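Local structure of cytochrome c family protein (3OUQ) at residues Ala140-Asp144 and Lys145-Thr149. The protein probably carries electrons through a chain of c-type hemes, this part being the N-terminal hexaheme portion of a longer dodecaheme cytochrome c linked to iron reduction. Residues are numbered along the deposited sequence; the frame is centred on the assembly and turned at random.
With HEC (heme c), chain F.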
ATOM      1  N   ALA A 140      -8.235 -13.326   4.534  1.00 39.55           N
ATOM      2  CA  ALA A 140      -6.921 -13.865   4.842  1.00 38.38           C
ATOM      3  C   ALA A 140      -6.651 -13.872   6.358  1.00 37.89           C
ATOM      4  O   ALA A 140      -5.760 -14.579   6.821  1.00 37.49           O
ATOM      5  CB  ALA A 140      -5.859 -13.077   4.123  1.00 36.90           C
ATOM      6  N   CYS A 141      -7.418 -13.106   7.131  1.00 38.14           N
ATOM      7  CA  CYS A 141      -7.218 -13.070   8.584  1.00 39.56           C
ATOM      8  C   CYS A 141      -8.496 -13.195   9.390  1.00 41.06           C
ATOM      9  O   CYS A 141      -8.454 -13.550  10.563  1.00 41.42           O
ATOM     10  CB  CYS A 141      -6.555 -11.772   9.016  1.00 38.59           C
ATOM     11  SG  CYS A 141      -5.079 -11.296   8.078  1.00 40.01           S
ATOM     12  N   HIS A 142      -9.626 -12.855   8.777  1.00 42.95           N
ATOM     13  CA  HIS A 142     -10.920 -12.932   9.450  1.00 43.62           C
ATOM     14  C   HIS A 142     -11.551 -14.277   9.130  1.00 45.62           C
ATOM     15  O   HIS A 142     -12.451 -14.381   8.300  1.00 46.68           O
ATOM     16  CB  HIS A 142     -11.800 -11.773   8.984  1.00 41.46           C
ATOM     17  CG  HIS A 142     -11.435 -10.464   9.611  1.00 40.78           C
ATOM     18  ND1 HIS A 142     -11.837 -10.073  10.871  1.00 40.85           N
ATOM     19  CD2 HIS A 142     -10.625  -9.474   9.162  1.00 38.90           C
ATOM     20  CE1 HIS A 142     -11.273  -8.893  11.141  1.00 37.93           C
ATOM     21  NE2 HIS A 142     -10.525  -8.485  10.136  1.00 39.14           N
ATOM     22  N   ASN A 143     -11.062 -15.308   9.810  1.00 47.49           N
ATOM     23  CA  ASN A 143     -11.512 -16.676   9.591  1.00 48.87           C
ATOM     24  C   ASN A 143     -11.689 -17.459  10.892  1.00 49.91           C
ATOM     25  O   ASN A 143     -11.722 -18.686  10.880  1.00 49.97           O
ATOM     26  CB  ASN A 143     -10.479 -17.373   8.721  1.00 48.81           C
ATOM     27  CG  ASN A 143      -9.060 -17.058   9.164  1.00 48.59           C
ATOM     28  OD1 ASN A 143      -8.691 -17.295  10.314  1.00 46.05           O
ATOM     29  ND2 ASN A 143      -8.266 -16.504   8.255  1.00 48.67           N
ATOM     30  N   ASP A 144     -11.801 -16.742  12.004  1.00 51.89           N
ATOM     31  CA  ASP A 144     -11.957 -17.338  13.330  1.00 53.05           C
ATOM     32  C   ASP A 144     -10.670 -17.905  13.919  1.00 54.13           C
ATOM     33  O   ASP A 144     -10.661 -18.361  15.062  1.00 56.24           O
ATOM     34  CB  ASP A 144     -13.048 -18.399  13.322  1.00 52.46           C
ATOM     35  CG  ASP A 144     -14.426 -17.803  13.481  1.00 54.12           C
ATOM     36  OD1 ASP A 144     -15.407 -18.488  13.125  1.00 53.79           O
ATOM     37  OD2 ASP A 144     -14.528 -16.652  13.972  1.00 54.07           O
ATOM     38  N   LYS A 145      -9.591 -17.887  13.140  1.00 53.70           N
ATOM     39  CA  LYS A 145      -8.300 -18.338  13.641  1.00 52.84           C
ATOM     40  C   LYS A 145      -7.661 -17.038  14.105  1.00 51.76           C
ATOM     41  O   LYS A 145      -7.601 -16.738  15.295  1.00 51.97           O
ATOM     42  CB  LYS A 145      -7.428 -18.930  12.529  1.00 54.95           C
ATOM     43  CG  LYS A 145      -8.069 -20.020  11.677  1.00 58.44           C
ATOM     44  CD  LYS A 145      -7.144 -20.401  10.522  1.00 59.32           C
ATOM     45  CE  LYS A 145      -7.866 -21.225   9.463  1.00 61.23           C
ATOM     46  NZ  LYS A 145      -7.063 -21.347   8.205  1.00 62.23           N
ATOM     47  N   MET A 146      -7.218 -16.253  13.132  1.00 51.46           N
ATOM     48  CA  MET A 146      -6.570 -14.970  13.374  1.00 51.08           C
ATOM     49  C   MET A 146      -7.521 -13.946  13.990  1.00 50.28           C
ATOM     50  O   MET A 146      -7.312 -13.483  15.110  1.00 49.81           O
ATOM     51  CB  MET A 146      -6.021 -14.436  12.049  1.00 53.38           C
ATOM     52  CG  MET A 146      -4.542 -14.110  12.058  1.00 55.75           C
ATOM     53  SD  MET A 146      -4.257 -12.349  12.198  1.00 58.29           S
ATOM     54  CE  MET A 146      -4.753 -12.102  13.903  1.00 57.86           C
ATOM     55  N   ALA A 147      -8.565 -13.596  13.244  1.00 49.54           N
ATOM     56  CA  ALA A 147      -9.554 -12.626  13.695  1.00 48.31           C
ATOM     57  C   ALA A 147     -10.954 -13.178  13.462  1.00 48.27           C
ATOM     58  O   ALA A 147     -11.118 -14.191  12.780  1.00 47.62           O
ATOM     59  CB  ALA A 147      -9.377 -11.325  12.945  1.00 48.01           C
ATOM     60  N   PHE A 148     -11.964 -12.505  14.011  1.00 47.48           N
ATOM     61  CA  PHE A 148     -13.330 -12.974  13.858  1.00 46.63           C
ATOM     62  C   PHE A 148     -13.681 -13.271  12.411  1.00 46.88           C
ATOM     63  O   PHE A 148     -13.324 -12.521  11.499  1.00 47.68           O
ATOM     64  CB  PHE A 148     -14.318 -11.986  14.480  1.00 47.73           C
ATOM     65  CG  PHE A 148     -14.277 -10.605  13.896  1.00 49.80           C
ATOM     66  CD1 PHE A 148     -14.865 -10.331  12.664  1.00 50.59           C
ATOM     67  CD2 PHE A 148     -13.727  -9.554  14.622  1.00 50.63           C
ATOM     68  CE1 PHE A 148     -14.913  -9.027  12.166  1.00 50.23           C
ATOM     69  CE2 PHE A 148     -13.770  -8.251  14.138  1.00 49.97           C
ATOM     70  CZ  PHE A 148     -14.367  -7.988  12.907  1.00 50.68           C
ATOM     71  N   THR A 149     -14.372 -14.387  12.211  1.00 45.10           N
ATOM     72  CA  THR A 149     -14.754 -14.832  10.883  1.00 42.71           C
ATOM     73  C   THR A 149     -15.583 -13.827  10.099  1.00 41.68           C
ATOM     74  O   THR A 149     -16.310 -13.010  10.655  1.00 39.39           O
ATOM     75  CB  THR A 149     -15.527 -16.180  10.932  1.00 42.69           C
ATOM     76  OG1 THR A 149     -15.676 -16.693   9.604  1.00 42.49           O
ATOM     77  CG2 THR A 149     -16.914 -15.995  11.540  1.00 42.05           C
TER
HETATM   78 FE   HEC F 605      -9.474  -6.768  10.346  1.00 41.04          FE
HETATM   79  CHA HEC F 605     -10.097  -6.368  13.632  1.00 39.65           C
HETATM   80  CHB HEC F 605     -12.328  -5.058   9.573  1.00 35.03           C
HETATM   81  CHC HEC F 605      -8.658  -6.961   7.034  1.00 33.27           C
HETATM   82  CHD HEC F 605      -6.687  -8.578  11.129  1.00 34.59           C
HETATM   83  NA  HEC F 605     -10.924  -5.911  11.375  1.00 37.65           N
HETATM   84  C1A HEC F 605     -10.999  -5.805  12.736  1.00 39.06           C
HETATM   85  C2A HEC F 605     -12.194  -5.110  13.145  1.00 41.13           C
HETATM   86  C3A HEC F 605     -12.844  -4.747  12.007  1.00 39.69           C
HETATM   87  C4A HEC F 605     -12.049  -5.264  10.908  1.00 37.64           C
HETATM   88  CMA HEC F 605     -14.148  -3.954  11.915  1.00 38.91           C
HETATM   89  CAA HEC F 605     -12.624  -4.873  14.590  1.00 44.60           C
HETATM   90  CBA HEC F 605     -12.341  -3.411  14.861  1.00 52.54           C
HETATM   91  CGA HEC F 605     -12.679  -3.010  16.273  1.00 56.55           C
HETATM   92  O1A HEC F 605     -13.725  -3.477  16.777  1.00 59.48           O
HETATM   93  O2A HEC F 605     -11.909  -2.222  16.873  1.00 59.81           O
HETATM   94  NB  HEC F 605     -10.279  -6.119   8.684  1.00 34.66           N
HETATM   95  C1B HEC F 605     -11.497  -5.477   8.541  1.00 35.42           C
HETATM   96  C2B HEC F 605     -11.802  -5.260   7.137  1.00 35.35           C
HETATM   97  C3B HEC F 605     -10.783  -5.791   6.426  1.00 33.90           C
HETATM   98  C4B HEC F 605      -9.817  -6.291   7.397  1.00 33.85           C
HETATM   99  CMB HEC F 605     -12.976  -4.472   6.566  1.00 35.94           C
HETATM  100  CAB HEC F 605     -10.671  -5.877   4.903  1.00 34.18           C
HETATM  101  CBB HEC F 605     -10.639  -4.588   4.122  1.00 31.82           C
HETATM  102  NC  HEC F 605      -7.999  -7.578   9.320  1.00 35.58           N
HETATM  103  C1C HEC F 605      -7.823  -7.599   7.934  1.00 33.98           C
HETATM  104  C2C HEC F 605      -6.680  -8.449   7.581  1.00 32.39           C
HETATM  105  C3C HEC F 605      -6.154  -8.876   8.753  1.00 32.03           C
HETATM  106  C4C HEC F 605      -6.943  -8.332   9.809  1.00 34.36           C
HETATM  107  CMC HEC F 605      -6.185  -8.754   6.176  1.00 30.21           C
HETATM  108  CAC HEC F 605      -4.970  -9.759   9.005  1.00 33.00           C
HETATM  109  CBC HEC F 605      -3.659  -9.083   8.666  1.00 32.50           C
HETATM  110  ND  HEC F 605      -8.625  -7.419  12.001  1.00 38.06           N
HETATM  111  C1D HEC F 605      -7.480  -8.163  12.151  1.00 37.22           C
HETATM  112  C2D HEC F 605      -7.136  -8.354  13.554  1.00 38.55           C
HETATM  113  C3D HEC F 605      -8.121  -7.797  14.274  1.00 40.98           C
HETATM  114  C4D HEC F 605      -9.017  -7.158  13.301  1.00 40.06           C
HETATM  115  CMD HEC F 605      -5.846  -8.934  14.109  1.00 36.97           C
HETATM  116  CAD HEC F 605      -8.295  -7.973  15.768  1.00 46.22           C
HETATM  117  CBD HEC F 605      -9.580  -8.725  16.094  1.00 54.54           C
HETATM  118  CGD HEC F 605      -9.728  -9.033  17.577  1.00 59.45           C
HETATM  119  O1D HEC F 605      -8.893  -9.801  18.112  1.00 61.43           O
HETATM  120  O2D HEC F 605     -10.676  -8.507  18.206  1.00 62.80           O
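Asn-143 OD1 is gripped by two successive backbone amides: Lys-145 N gives a hydrogen bond of 3.0 Å to it, in the carbonyl plane, forming an Asx turn, and Met-146 N a weak, longer one. A chi1 of 43° tucks CG between the two main-chain neighbours of CA, turning the amide back over the bend, while its ND2 bonds to Gly-139 O. Asp-144 OD2 accepts from Thr-149 N at 2.9 Å, from above the carboxylate plane. Backbone bonds close this bend, in the loop between helices 129-133 and 154-157: Ala-147 N to Cys-141 O (2.7 Å) and Asp-144 N to Ala-147 O (2.8 Å). The end of the CXXCH heme-attachment motif and the turn after it illustrate how a c-type cytochrome orients an axial ligand. Cys-141 SG is joined covalently to heme CAC. His-142 NE2 binds the heme iron, FE, at 2.0 Å, with His-104 as the other axial ligand. Across the ring, ND1 donates to a lone pair of Phe-148 O (2.9 Å), which lies in the imidazole plane. The Ala-147 methyl makes a CH-pi contact over one imidazole face, and the imidazole edge meets the Phe-148 face, planes at 55°. The ND1 bond and ring contacts should restrain rotation about the iron bond; donating the ND1 proton to a carbonyl should also give the ligand some imidazolate character, tending to stabilise ferric heme.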